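Local coordinates for ABC transporter (PDB 4G68), which probably captures xylan-derived oligosaccharides as the extracellular solute-binding component of an ABC transporter in a thermophilic bacterium, at residues E177-I182 and V246-F251; E162-Y167 and K183-K188; K241-V246 and A409-K414; D208-R213 and P303-G308; L157-E162 and E298-P303. All coordinates share one frame; numbering follows the deposited sequence.

Contact 1 of 5, residues E177-I182 and V246-F251; sequences ELIDAI and VNAGAF
The C-terminal end of helix 233-248, closed by a Schellman motif, receives I182 and I179 from helix 175-187. G249 is the first residue to leave the helical region: its phi is positive, 87°, and its N is bonded back to V246 O at 2.8 Å. This reversal turns the chain so that A248 and A250 both meet I182, whose CA lies 5.6 Å from A250 CA. The branch that does most of the touching is I182 CG2. It lies 3.7 Å from A248 CB and 3.4 Å from A250 N, placing a methyl group against the backbone that leaves the helix. I182 CG2 is anti to its own backbone N (chi1 to CG1 -69°), while CD1 reaches A250 CB at 3.9 Å. One turn earlier, I179 CG2 approaches A248 CB at 4.2 Å, a looser touch. A250 CB also sits over the centre of the F251 ring, 3.7 Å above its plane, and F251 in turn stacks on F255. The evidence across this interface is methyl-to-methyl and methyl-to-backbone contact over 183 Å², without a polar bond between the segments, consistent with shape fit rather than directional bonding holding helix 175-187 against the end of helix 233-248.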
# COMPACT_ATOMS: atom_id res chain seq x y z
N GLU C 177 3.47 18.25 17.18
CA GLU C 177 2.03 18.43 17.30
C GLU C 177 1.28 17.08 17.38
O GLU C 177 0.30 16.93 18.13
CB GLU C 177 1.45 19.30 16.17
CG GLU C 177 1.95 20.74 16.18
CD GLU C 177 1.52 21.58 15.02
OE1 GLU C 177 1.20 21.07 13.92
OE2 GLU C 177 1.50 22.80 15.18
N LEU C 178 1.76 16.10 16.61
CA LEU C 178 1.20 14.75 16.62
C LEU C 178 1.34 14.13 17.99
O LEU C 178 0.37 13.58 18.50
CB LEU C 178 1.77 13.86 15.49
CG LEU C 178 1.38 12.38 15.50
CD1 LEU C 178 -0.09 12.21 15.26
CD2 LEU C 178 2.14 11.62 14.44
N ILE C 179 2.52 14.24 18.62
CA ILE C 179 2.69 13.67 20.00
C ILE C 179 1.74 14.30 21.00
O ILE C 179 1.18 13.59 21.85
CB ILE C 179 4.17 13.75 20.54
CG1 ILE C 179 5.15 12.94 19.66
CG2 ILE C 179 4.24 13.23 22.00
CD1 ILE C 179 4.95 11.42 19.70
N ASP C 180 1.60 15.63 20.97
CA ASP C 180 0.67 16.31 21.88
C ASP C 180 -0.82 15.94 21.66
O ASP C 180 -1.56 15.69 22.64
CB ASP C 180 0.85 17.84 21.87
CG ASP C 180 -0.08 18.51 22.87
OD1 ASP C 180 -0.10 18.04 24.06
OD2 ASP C 180 -0.83 19.44 22.48
N ALA C 181 -1.25 15.92 20.38
CA ALA C 181 -2.59 15.44 20.03
C ALA C 181 -2.82 14.04 20.59
O ALA C 181 -3.87 13.76 21.17
CB ALA C 181 -2.82 15.44 18.51
N ILE C 182 -1.85 13.15 20.40
CA ILE C 182 -1.97 11.77 20.88
C ILE C 182 -2.12 11.86 22.40
O ILE C 182 -3.03 11.27 22.98
CB ILE C 182 -0.71 10.92 20.54
CG1 ILE C 182 -0.61 10.67 19.00
CG2 ILE C 182 -0.60 9.66 21.43
CD1 ILE C 182 0.75 10.18 18.58
N VAL C 246 4.37 5.08 20.77
CA VAL C 246 3.94 3.95 21.63
C VAL C 246 3.77 4.43 23.08
O VAL C 246 2.65 4.33 23.67
CB VAL C 246 4.89 2.70 21.57
CG1 VAL C 246 4.41 1.62 22.51
CG2 VAL C 246 4.96 2.11 20.15
N ASN C 247 4.85 5.00 23.62
CA ASN C 247 4.93 5.55 24.94
C ASN C 247 3.97 6.70 25.25
O ASN C 247 3.58 6.86 26.41
CB ASN C 247 6.36 6.02 25.25
CG ASN C 247 7.37 4.91 25.17
OD1 ASN C 247 7.06 3.74 25.38
ND2 ASN C 247 8.60 5.27 24.82
N ALA C 248 3.64 7.52 24.23
CA ALA C 248 2.63 8.57 24.33
C ALA C 248 1.26 7.97 24.40
O ALA C 248 0.35 8.67 24.79
CB ALA C 248 2.70 9.50 23.14
N GLY C 249 1.13 6.70 24.01
CA GLY C 249 -0.13 5.93 24.10
C GLY C 249 -0.98 6.15 22.85
O GLY C 249 -2.22 6.23 22.92
N ALA C 250 -0.31 6.27 21.70
CA ALA C 250 -1.03 6.27 20.41
C ALA C 250 -1.95 5.05 20.17
O ALA C 250 -2.95 5.19 19.49
CB ALA C 250 -0.05 6.43 19.27
N PHE C 251 -1.63 3.88 20.73
CA PHE C 251 -2.32 2.63 20.32
C PHE C 251 -3.09 1.97 21.45
O PHE C 251 -2.66 2.00 22.59
CB PHE C 251 -1.34 1.64 19.61
CG PHE C 251 -0.43 2.35 18.58
CD1 PHE C 251 -0.95 2.80 17.34
CD2 PHE C 251 0.94 2.60 18.87
CE1 PHE C 251 -0.13 3.51 16.45
CE2 PHE C 251 1.75 3.28 17.98
CZ PHE C 251 1.23 3.74 16.77

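Contact 2 of 5, residues E162-Y167 and K183-K188; sequences ELFDKY and KTFKSK
The F164 ring carries the F185 ring on one face, with F185 CZ 3.6 Å above the F164 plane and over its centre. F185 meets it through its edge: F164 CG lies in the F185 plane, and so does L163 O, whose nearest ring atom is F185 CE1 at 3.8 Å. The pair is therefore a T-shaped stack, with centroids 4.7 Å apart and planes at 76°. F185 CE2 and CZ are the two rim atoms that press on F164, CE2 coming to 3.5 Å from F164 CZ.

Y167 has K166 CG over one face, offset toward the rim, and L163 O at its edge. L163 O thus lies in the planes of two rings, Y167 and F185, and also accepts the backbone N-H of Y167. Across the contact, Y167 CD2 touches F185 CE1 obliquely at 4.2 Å. On the same side of the ring as F185, but at CD1 and CE1 rather than CD2, K188 runs past Y167 in the opposite direction and lays its aliphatic chain against it, CG at 3.5 Å from Y167 CD1. The K188 chain is bent at chi2 (-68°), which puts CD within 3.9 Å of Y167 CD1.

Both segments are helix ends: Y167 is the first residue beyond helix 161-166, and K188 follows helix 175-187. V169 and A273 also touch F185, and P172 touches F164. This is aromatic packing between two successive helices of a solute-binding protein, buried at the phenylalanines and reaching solvent at K188.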
# COMPACT_ATOMS: atom_id res chain seq x y z
N GLU C 162 -14.70 14.94 13.15
CA GLU C 162 -15.73 15.04 14.20
C GLU C 162 -15.09 14.85 15.57
O GLU C 162 -15.45 15.54 16.53
CB GLU C 162 -16.81 14.00 14.02
CG GLU C 162 -17.94 14.14 15.06
CD GLU C 162 -19.04 13.12 14.85
OE1 GLU C 162 -20.05 13.48 14.20
OE2 GLU C 162 -18.88 11.96 15.32
N LEU C 163 -14.11 13.95 15.64
CA LEU C 163 -13.47 13.65 16.93
C LEU C 163 -12.56 14.82 17.34
O LEU C 163 -12.54 15.21 18.53
CB LEU C 163 -12.73 12.28 16.93
CG LEU C 163 -13.69 11.07 17.19
CD1 LEU C 163 -13.06 9.70 16.99
CD2 LEU C 163 -14.36 11.11 18.55
N PHE C 164 -11.85 15.36 16.35
CA PHE C 164 -10.95 16.51 16.61
C PHE C 164 -11.81 17.72 17.10
O PHE C 164 -11.45 18.36 18.13
CB PHE C 164 -10.06 16.84 15.36
CG PHE C 164 -8.79 16.03 15.28
CD1 PHE C 164 -7.54 16.60 15.61
CD2 PHE C 164 -8.81 14.69 14.91
CE1 PHE C 164 -6.36 15.85 15.58
CE2 PHE C 164 -7.64 13.93 14.86
CZ PHE C 164 -6.41 14.51 15.19
N ASP C 165 -12.93 17.97 16.42
CA ASP C 165 -13.83 19.11 16.74
C ASP C 165 -14.42 18.94 18.15
O ASP C 165 -14.32 19.87 19.03
CB ASP C 165 -14.96 19.24 15.70
CG ASP C 165 -14.50 19.84 14.35
OD1 ASP C 165 -13.30 20.17 14.18
OD2 ASP C 165 -15.37 19.98 13.44
N LYS C 166 -14.99 17.75 18.41
CA LYS C 166 -15.56 17.41 19.73
C LYS C 166 -14.60 17.69 20.90
O LYS C 166 -15.02 18.13 21.99
CB LYS C 166 -15.99 15.96 19.76
CG LYS C 166 -16.73 15.60 21.04
CD LYS C 166 -17.18 14.14 21.03
CE LYS C 166 -17.83 13.79 22.35
NZ LYS C 166 -17.97 12.31 22.51
N TYR C 167 -13.32 17.37 20.71
CA TYR C 167 -12.32 17.61 21.76
C TYR C 167 -11.45 18.82 21.57
O TYR C 167 -10.49 18.99 22.31
CB TYR C 167 -11.46 16.38 21.95
CG TYR C 167 -12.32 15.25 22.39
CD1 TYR C 167 -12.65 15.10 23.73
CD2 TYR C 167 -12.86 14.36 21.45
CE1 TYR C 167 -13.48 14.06 24.14
CE2 TYR C 167 -13.68 13.32 21.85
CZ TYR C 167 -14.00 13.16 23.18
OH TYR C 167 -14.81 12.10 23.54
N LYS C 183 -1.22 12.62 23.06
CA LYS C 183 -1.37 12.77 24.53
C LYS C 183 -2.74 13.33 24.97
O LYS C 183 -3.30 12.84 25.99
CB LYS C 183 -0.29 13.66 25.05
CG LYS C 183 1.01 12.91 25.22
CD LYS C 183 2.14 13.86 25.49
CE LYS C 183 3.41 13.08 25.71
NZ LYS C 183 4.59 14.01 25.88
N THR C 184 -3.24 14.34 24.23
CA THR C 184 -4.53 14.99 24.52
C THR C 184 -5.67 14.00 24.38
O THR C 184 -6.43 13.81 25.33
CB THR C 184 -4.76 16.29 23.67
OG1 THR C 184 -3.65 17.19 23.87
CG2 THR C 184 -6.07 17.02 24.07
N PHE C 185 -5.75 13.30 23.24
CA PHE C 185 -6.81 12.29 23.07
C PHE C 185 -6.79 11.20 24.11
O PHE C 185 -7.84 10.78 24.61
CB PHE C 185 -6.75 11.64 21.68
CG PHE C 185 -7.31 12.53 20.59
CD1 PHE C 185 -8.66 12.93 20.61
CD2 PHE C 185 -6.49 12.96 19.54
CE1 PHE C 185 -9.18 13.74 19.61
CE2 PHE C 185 -7.02 13.77 18.52
CZ PHE C 185 -8.36 14.16 18.56
N LYS C 186 -5.60 10.75 24.45
CA LYS C 186 -5.46 9.68 25.42
C LYS C 186 -6.03 10.12 26.74
O LYS C 186 -6.69 9.32 27.39
CB LYS C 186 -3.99 9.32 25.56
CG LYS C 186 -3.64 8.33 26.66
CD LYS C 186 -4.18 6.94 26.38
CE LYS C 186 -3.46 5.86 27.19
NZ LYS C 186 -4.02 4.51 26.87
N SER C 187 -5.77 11.38 27.11
CA SER C 187 -6.28 11.99 28.37
C SER C 187 -7.80 12.25 28.35
O SER C 187 -8.38 12.40 29.42
CB SER C 187 -5.52 13.28 28.72
OG SER C 187 -5.81 14.38 27.85
N LYS C 188 -8.42 12.25 27.16
CA LYS C 188 -9.93 12.20 27.00
C LYS C 188 -10.58 10.78 26.89
O LYS C 188 -11.82 10.61 26.69
CB LYS C 188 -10.36 13.09 25.81
CG LYS C 188 -9.97 14.55 25.99
CD LYS C 188 -10.78 15.20 27.12
CE LYS C 188 -11.06 16.65 26.79
NZ LYS C 188 -9.79 17.43 26.66

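Contact 3 of 5, residues K241-V246 and A409-K414; sequences KLQDMV and AQLFAK
K241-V246 is helical throughout, whereas A409-K414 runs off the C-terminal end of helix 398-412; the two backbones come nearest at Q243 and F412, with CA atoms 6.3 Å apart. K414 has a positive phi of 62°, and its N bonds to L411 O at 3.2 Å, evidence of a Schellman motif that ends the helix beside Q243.

L242 covers one face of the F412 ring. Its CD1 stands 3.6 Å from the ring centroid and 26° off the normal, a CH-pi contact in which the methyl is displaced toward the rim, with F412 CE1 its nearest ring atom. L242 CD2 reaches F412 CZ at 3.5 Å, so both methyls of the leucine bear on the same aromatic group. One helical turn on, V246 CG2 approaches F412 CD2 obliquely at 3.9 Å, while V246 CG1, anti to its own backbone N (chi1 178°), lies 3.7 Å from F412 O. F412 is thus touched on its ring by both residues, and V246 CG1 also packs against its carbonyl oxygen.

Q243 extends toward the helix end, its CG 3.4 Å from L411 O. K414 is bent at chi2, and its CD comes within 4.1 Å of Q243 CD, the two chains crossing.

Around this interface, helix 201-215 packs on L242 through Y206 and I210, and helix 175-187 meets the neighbouring D244 through I179 and M245 through F175. P418 and Y421 of helix 418-429 touch Q243 and L411, placing the contact among helices 175-187, 201-215 and 418-429.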
# COMPACT_ATOMS: atom_id res chain seq x y z
N LYS C 241 11.54 7.78 17.43
CA LYS C 241 10.21 8.42 17.23
C LYS C 241 8.98 7.52 17.14
O LYS C 241 7.87 7.97 17.47
CB LYS C 241 10.22 9.38 16.05
CG LYS C 241 11.22 10.51 16.19
CD LYS C 241 10.50 11.79 15.95
CE LYS C 241 11.29 13.02 16.34
NZ LYS C 241 12.32 13.35 15.32
N LEU C 242 9.13 6.28 16.63
CA LEU C 242 8.01 5.33 16.59
C LEU C 242 7.63 4.94 18.05
O LEU C 242 6.42 4.90 18.43
CB LEU C 242 8.44 4.06 15.82
CG LEU C 242 7.57 3.37 14.74
CD1 LEU C 242 7.62 1.86 14.97
CD2 LEU C 242 6.13 3.82 14.75
N GLN C 243 8.66 4.66 18.86
CA GLN C 243 8.49 4.29 20.31
C GLN C 243 7.86 5.43 21.16
O GLN C 243 7.06 5.19 22.09
CB GLN C 243 9.81 3.71 20.95
CG GLN C 243 10.18 2.32 20.34
CD GLN C 243 11.13 1.48 21.20
OE1 GLN C 243 11.03 0.21 21.28
NE2 GLN C 243 12.03 2.18 21.88
N ASP C 244 8.25 6.67 20.84
CA ASP C 244 7.59 7.89 21.33
C ASP C 244 6.06 7.87 21.16
O ASP C 244 5.29 8.21 22.09
CB ASP C 244 8.21 9.09 20.61
CG ASP C 244 9.64 9.34 21.06
OD1 ASP C 244 10.08 8.61 21.97
OD2 ASP C 244 10.31 10.27 20.54
N MET C 245 5.60 7.44 19.98
CA MET C 245 4.15 7.30 19.78
C MET C 245 3.62 6.17 20.65
O MET C 245 2.52 6.27 21.20
CB MET C 245 3.83 7.00 18.30
CG MET C 245 4.29 8.08 17.31
SD MET C 245 3.93 7.62 15.59
CE MET C 245 2.16 7.16 15.74
N VAL C 246 4.37 5.08 20.77
CA VAL C 246 3.94 3.95 21.63
C VAL C 246 3.77 4.43 23.08
O VAL C 246 2.65 4.33 23.67
CB VAL C 246 4.89 2.70 21.57
CG1 VAL C 246 4.41 1.62 22.51
CG2 VAL C 246 4.96 2.11 20.15
N ALA C 409 8.30 -4.77 14.35
CA ALA C 409 7.29 -5.27 15.30
C ALA C 409 7.86 -5.19 16.74
O ALA C 409 7.26 -4.61 17.61
CB ALA C 409 6.81 -6.67 14.94
N GLN C 410 9.10 -5.65 16.91
CA GLN C 410 9.80 -5.59 18.21
C GLN C 410 10.05 -4.16 18.79
O GLN C 410 10.13 -3.99 20.03
CB GLN C 410 11.12 -6.33 18.07
CG GLN C 410 10.91 -7.82 18.03
CD GLN C 410 11.90 -8.53 17.14
OE1 GLN C 410 13.14 -8.34 17.23
NE2 GLN C 410 11.36 -9.36 16.28
N LEU C 411 10.16 -3.17 17.90
CA LEU C 411 10.09 -1.76 18.31
C LEU C 411 8.74 -1.39 18.94
O LEU C 411 8.70 -0.78 20.03
CB LEU C 411 10.38 -0.80 17.14
CG LEU C 411 11.82 -0.67 16.63
CD1 LEU C 411 11.84 0.20 15.36
CD2 LEU C 411 12.75 -0.09 17.69
N PHE C 412 7.64 -1.70 18.25
CA PHE C 412 6.29 -1.44 18.80
C PHE C 412 6.09 -2.14 20.17
O PHE C 412 5.30 -1.67 21.03
CB PHE C 412 5.22 -1.93 17.85
CG PHE C 412 4.89 -0.96 16.72
CD1 PHE C 412 5.47 -1.12 15.41
CD2 PHE C 412 4.05 0.13 16.95
CE1 PHE C 412 5.15 -0.25 14.38
CE2 PHE C 412 3.71 1.00 15.91
CZ PHE C 412 4.28 0.83 14.62
N ALA C 413 6.79 -3.27 20.33
CA ALA C 413 6.55 -4.20 21.45
C ALA C 413 7.44 -3.85 22.60
O ALA C 413 7.37 -4.46 23.66
CB ALA C 413 6.82 -5.64 21.05
N LYS C 414 8.30 -2.86 22.37
CA LYS C 414 9.25 -2.39 23.40
C LYS C 414 10.22 -3.52 23.81
O LYS C 414 10.69 -3.54 24.96
CB LYS C 414 8.48 -1.85 24.62
CG LYS C 414 7.57 -0.66 24.35
CD LYS C 414 8.38 0.60 24.05
CE LYS C 414 8.87 1.22 25.35
NZ LYS C 414 9.70 2.42 25.12

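Contact 4 of 5, residues D208-R213 and P303-G308; sequences DMIALR and PTIEGG
I305 spreads its delta methyl over the flank of helix 201-215, where I305 CD1 meets I210 CG2 at 3.9 Å. I305 crosses the side chains of I210 and R213 at about a right angle. R213 continues beyond I305 to the backbone of the loop: NE donates to P303 O at 3.0 Å, with an N-H...O angle of 142°. The acceptor lies 6° out of the guanidinium plane, whereas the donor stands 54° above the carbonyl plane of P303. M209 SD covers one face of that guanidinium, 3.8 Å above its centre. The loop joins strand 297-300 to strand 317-325 and is shaped here by a type II beta turn from I305 to G308, closed by G308 N to I305 O at 3.1 Å. After the turn, G308, which has no side chain, brings its CA close to the helix in a CA-H...O contact of 3.6 Å between G308 CA and R213 O. The other guanidinium nitrogens are held outside the two segments, NH1 by E314 O and NH2 by F302 O, so this buried arginine binds three carbonyl oxygens of the surrounding chain. A238 and L242 of helix 233-248 also pack against I210.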
# COMPACT_ATOMS: atom_id res chain seq x y z
N ASP C 208 8.69 3.19 8.24
CA ASP C 208 9.12 3.71 6.91
C ASP C 208 8.89 5.20 6.69
O ASP C 208 9.82 5.91 6.24
CB ASP C 208 8.45 2.94 5.78
CG ASP C 208 8.82 1.48 5.76
OD1 ASP C 208 9.60 1.08 6.60
OD2 ASP C 208 8.28 0.72 4.90
N MET C 209 7.66 5.65 6.98
CA MET C 209 7.33 7.07 6.76
C MET C 209 8.23 7.97 7.58
O MET C 209 8.70 8.99 7.09
CB MET C 209 5.88 7.45 7.10
CG MET C 209 5.83 8.94 7.56
SD MET C 209 6.04 10.03 6.11
CE MET C 209 4.88 9.16 5.02
N ILE C 210 8.40 7.60 8.86
CA ILE C 210 9.19 8.40 9.75
C ILE C 210 10.64 8.41 9.27
O ILE C 210 11.21 9.51 9.16
CB ILE C 210 9.05 7.99 11.25
CG1 ILE C 210 7.56 7.97 11.71
CG2 ILE C 210 9.95 8.90 12.10
CD1 ILE C 210 7.30 7.06 12.96
N ALA C 211 11.20 7.25 8.88
CA ALA C 211 12.58 7.17 8.24
C ALA C 211 12.64 8.08 7.01
O ALA C 211 13.64 8.78 6.76
CB ALA C 211 12.96 5.71 7.89
N LEU C 212 11.58 8.13 6.23
CA LEU C 212 11.60 9.07 5.04
C LEU C 212 11.64 10.53 5.42
O LEU C 212 12.39 11.36 4.83
CB LEU C 212 10.46 8.77 4.11
CG LEU C 212 10.26 9.36 2.72
CD1 LEU C 212 8.86 8.98 2.27
CD2 LEU C 212 10.30 10.85 2.67
N ARG C 213 10.89 10.86 6.48
CA ARG C 213 10.95 12.20 7.00
C ARG C 213 12.31 12.53 7.65
O ARG C 213 12.78 13.65 7.47
CB ARG C 213 9.82 12.44 7.97
CG ARG C 213 8.50 12.44 7.25
CD ARG C 213 8.16 13.78 6.78
NE ARG C 213 6.76 13.85 6.29
CZ ARG C 213 6.38 13.65 5.02
NH1 ARG C 213 7.31 13.38 4.09
NH2 ARG C 213 5.09 13.79 4.67
N PRO C 303 2.95 14.43 8.99
CA PRO C 303 3.54 15.67 9.45
C PRO C 303 5.05 15.79 9.19
O PRO C 303 5.77 14.77 9.00
CB PRO C 303 3.30 15.62 10.97
CG PRO C 303 2.08 14.82 11.18
CD PRO C 303 2.04 13.85 10.02
N THR C 304 5.50 17.04 9.15
CA THR C 304 6.91 17.35 9.13
C THR C 304 7.61 16.98 10.42
O THR C 304 7.01 16.96 11.49
CB THR C 304 7.10 18.84 8.89
OG1 THR C 304 6.38 19.56 9.90
CG2 THR C 304 6.49 19.21 7.53
N ILE C 305 8.90 16.72 10.31
CA ILE C 305 9.73 16.35 11.48
C ILE C 305 10.87 17.34 11.56
O ILE C 305 11.67 17.40 10.61
CB ILE C 305 10.19 14.88 11.41
CG1 ILE C 305 8.92 13.99 11.45
CG2 ILE C 305 11.18 14.57 12.54
CD1 ILE C 305 9.16 12.58 11.00
N GLU C 306 10.90 18.12 12.65
CA GLU C 306 11.91 19.15 12.87
C GLU C 306 13.29 18.52 12.81
O GLU C 306 13.52 17.49 13.43
CB GLU C 306 11.71 19.81 14.24
CG GLU C 306 12.58 21.05 14.50
CD GLU C 306 12.14 21.78 15.77
OE1 GLU C 306 11.49 22.84 15.66
OE2 GLU C 306 12.36 21.27 16.87
N GLY C 307 14.20 19.10 12.05
CA GLY C 307 15.56 18.56 12.07
C GLY C 307 15.80 17.45 11.05
O GLY C 307 16.96 17.09 10.76
N GLY C 308 14.70 16.89 10.52
CA GLY C 308 14.76 15.88 9.46
C GLY C 308 15.23 16.41 8.10
O GLY C 308 15.02 17.59 7.73

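Contact 5 of 5, residues L157-E162 and E298-P303; sequences LYINKE and EAVRFP
Strands 157-160 and 298-300 run antiparallel, their axes 4.8 Å apart at closest and their N-to-C directions 146° apart. Four backbone bonds fix the register: L157 and V300 exchange N-H and carbonyl at 2.9 Å each way, and I159 and E298 exchange theirs likewise, making these the hydrogen-bonded pairs. Y158 and A299 between them form the non-hydrogen-bonded pair, and A299 CA and Y158 CA supply CA-H...O contacts to L157 O and E298 O.

On the sheet face bearing L157, I159, E298 and V300, L157 lies side by side with V300, L157 CB 3.8 Å from V300 CG2. That methyl occupies the crowded position between the V300 backbone N and carbonyl carbon, and also meets I159 CG1 at 4.1 Å, the isoleucine crossing at about a right angle. L157 CG is anti to its backbone N (chi1 177°), and CD2 comes to 3.9 Å from P303 CD, where the chain has left the strand. Beyond the strand, K161 crosses E298 with its aliphatic part, CE 3.4 Å from E298 CB. The charged ends do not meet, K161 NZ standing 5.7 Å from E298 OE1, so any attraction there is probably weak.

The opposite face carries Y158 and A299; Y158 OH bonds to G278 O, and L373 and I377 of helix 372-382 pack on A299. N160 then caps the start of helix 161-166, its OD1 bonded to L163 N. Such a strand pair in the mixed sheet, leading directly into a capped helix, belongs to the alpha/beta architecture of the periplasmic-binding-protein fold.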
# COMPACT_ATOMS: atom_id res chain seq x y z
N LEU C 157 -2.40 10.18 6.25
CA LEU C 157 -2.94 10.33 7.60
C LEU C 157 -4.43 10.64 7.46
O LEU C 157 -4.82 11.68 6.89
CB LEU C 157 -2.15 11.39 8.43
CG LEU C 157 -2.62 11.75 9.87
CD1 LEU C 157 -2.69 10.55 10.81
CD2 LEU C 157 -1.75 12.85 10.44
N TYR C 158 -5.26 9.77 8.03
CA TYR C 158 -6.71 9.98 8.07
C TYR C 158 -7.07 10.60 9.40
O TYR C 158 -6.66 10.10 10.44
CB TYR C 158 -7.45 8.64 7.94
CG TYR C 158 -7.15 7.94 6.64
CD1 TYR C 158 -7.93 8.16 5.51
CD2 TYR C 158 -6.13 7.00 6.55
CE1 TYR C 158 -7.68 7.49 4.32
CE2 TYR C 158 -5.86 6.34 5.35
CZ TYR C 158 -6.64 6.58 4.26
OH TYR C 158 -6.36 5.89 3.09
N ILE C 159 -7.84 11.70 9.35
CA ILE C 159 -8.27 12.47 10.52
C ILE C 159 -9.79 12.34 10.62
O ILE C 159 -10.50 12.71 9.68
CB ILE C 159 -7.90 13.99 10.29
CG1 ILE C 159 -6.41 14.14 10.04
CG2 ILE C 159 -8.41 14.94 11.39
CD1 ILE C 159 -5.63 13.58 11.20
N ASN C 160 -10.30 11.82 11.73
CA ASN C 160 -11.74 11.90 12.01
C ASN C 160 -12.05 13.33 12.47
O ASN C 160 -11.82 13.63 13.66
CB ASN C 160 -12.15 10.90 13.10
CG ASN C 160 -13.65 10.90 13.36
OD1 ASN C 160 -14.28 11.96 13.38
ND2 ASN C 160 -14.25 9.73 13.53
N LYS C 161 -12.54 14.19 11.56
CA LYS C 161 -12.75 15.63 11.87
C LYS C 161 -13.70 15.82 13.05
O LYS C 161 -13.52 16.75 13.86
CB LYS C 161 -13.35 16.40 10.68
CG LYS C 161 -12.52 16.40 9.38
CD LYS C 161 -13.35 17.08 8.28
CE LYS C 161 -12.95 16.65 6.88
NZ LYS C 161 -13.90 16.97 5.76
N GLU C 162 -14.70 14.94 13.15
CA GLU C 162 -15.73 15.04 14.20
C GLU C 162 -15.09 14.85 15.57
O GLU C 162 -15.45 15.54 16.53
CB GLU C 162 -16.81 14.00 14.02
CG GLU C 162 -17.94 14.14 15.06
CD GLU C 162 -19.04 13.12 14.85
OE1 GLU C 162 -20.05 13.48 14.20
OE2 GLU C 162 -18.88 11.96 15.32
N GLU C 298 -10.91 13.28 6.75
CA GLU C 298 -9.99 14.13 6.00
C GLU C 298 -8.65 13.39 5.84
O GLU C 298 -8.15 12.79 6.82
CB GLU C 298 -9.73 15.42 6.76
CG GLU C 298 -9.08 16.50 5.94
CD GLU C 298 -8.53 17.64 6.78
OE1 GLU C 298 -8.70 17.62 8.02
OE2 GLU C 298 -7.90 18.54 6.18
N ALA C 299 -8.11 13.42 4.62
CA ALA C 299 -6.79 12.92 4.29
C ALA C 299 -5.76 14.07 4.25
O ALA C 299 -5.93 15.07 3.53
CB ALA C 299 -6.81 12.21 2.92
N VAL C 300 -4.69 13.90 5.02
CA VAL C 300 -3.51 14.79 5.04
C VAL C 300 -2.15 14.04 4.88
O VAL C 300 -2.06 12.83 5.08
CB VAL C 300 -3.52 15.72 6.31
CG1 VAL C 300 -4.84 16.49 6.43
CG2 VAL C 300 -3.22 14.94 7.59
N ARG C 301 -1.13 14.76 4.47
CA ARG C 301 0.24 14.27 4.47
C ARG C 301 0.66 13.90 5.86
O ARG C 301 0.11 14.41 6.85
CB ARG C 301 1.18 15.38 4.02
CG ARG C 301 1.12 15.57 2.53
CD ARG C 301 2.15 16.59 2.10
NE ARG C 301 1.88 16.82 0.70
CZ ARG C 301 1.39 17.95 0.24
NH1 ARG C 301 1.16 18.95 1.08
NH2 ARG C 301 1.16 18.06 -1.06
N PHE C 302 1.65 13.02 5.96
CA PHE C 302 2.25 12.79 7.30
C PHE C 302 2.93 14.10 7.68
O PHE C 302 3.37 14.83 6.77
CB PHE C 302 3.21 11.60 7.31
CG PHE C 302 3.54 11.11 8.70
CD1 PHE C 302 2.69 10.20 9.40
CD2 PHE C 302 4.66 11.63 9.37
CE1 PHE C 302 2.99 9.78 10.69
CE2 PHE C 302 4.96 11.22 10.66
CZ PHE C 302 4.15 10.30 11.31
N PRO C 303 2.95 14.43 8.99
CA PRO C 303 3.54 15.67 9.45
C PRO C 303 5.05 15.79 9.19
O PRO C 303 5.77 14.77 9.00
CB PRO C 303 3.30 15.62 10.97
CG PRO C 303 2.08 14.82 11.18
CD PRO C 303 2.04 13.85 10.02

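Overall arrangement
Contact 5 is the strand pairing of the set, lying closer to the centre of the chain than the helical contacts 1, 2 and 3. Contact 4 is the buried one and pairs a helix with a loop through an arginine; contacts 1, 2, 3 and 5 are partly buried. Contacts 1 and 2 both use helix 175-187, contacts 1 and 3 share V246 on helix 233-248, and F251 touches F412 between them. Contacts 4 and 5 share P303, and M209 lies against F302. The chemistry follows place: methyl packing at contact 1, aromatic edges at contact 2, CH-pi at contact 3, and directional backbone bonding at contact 5.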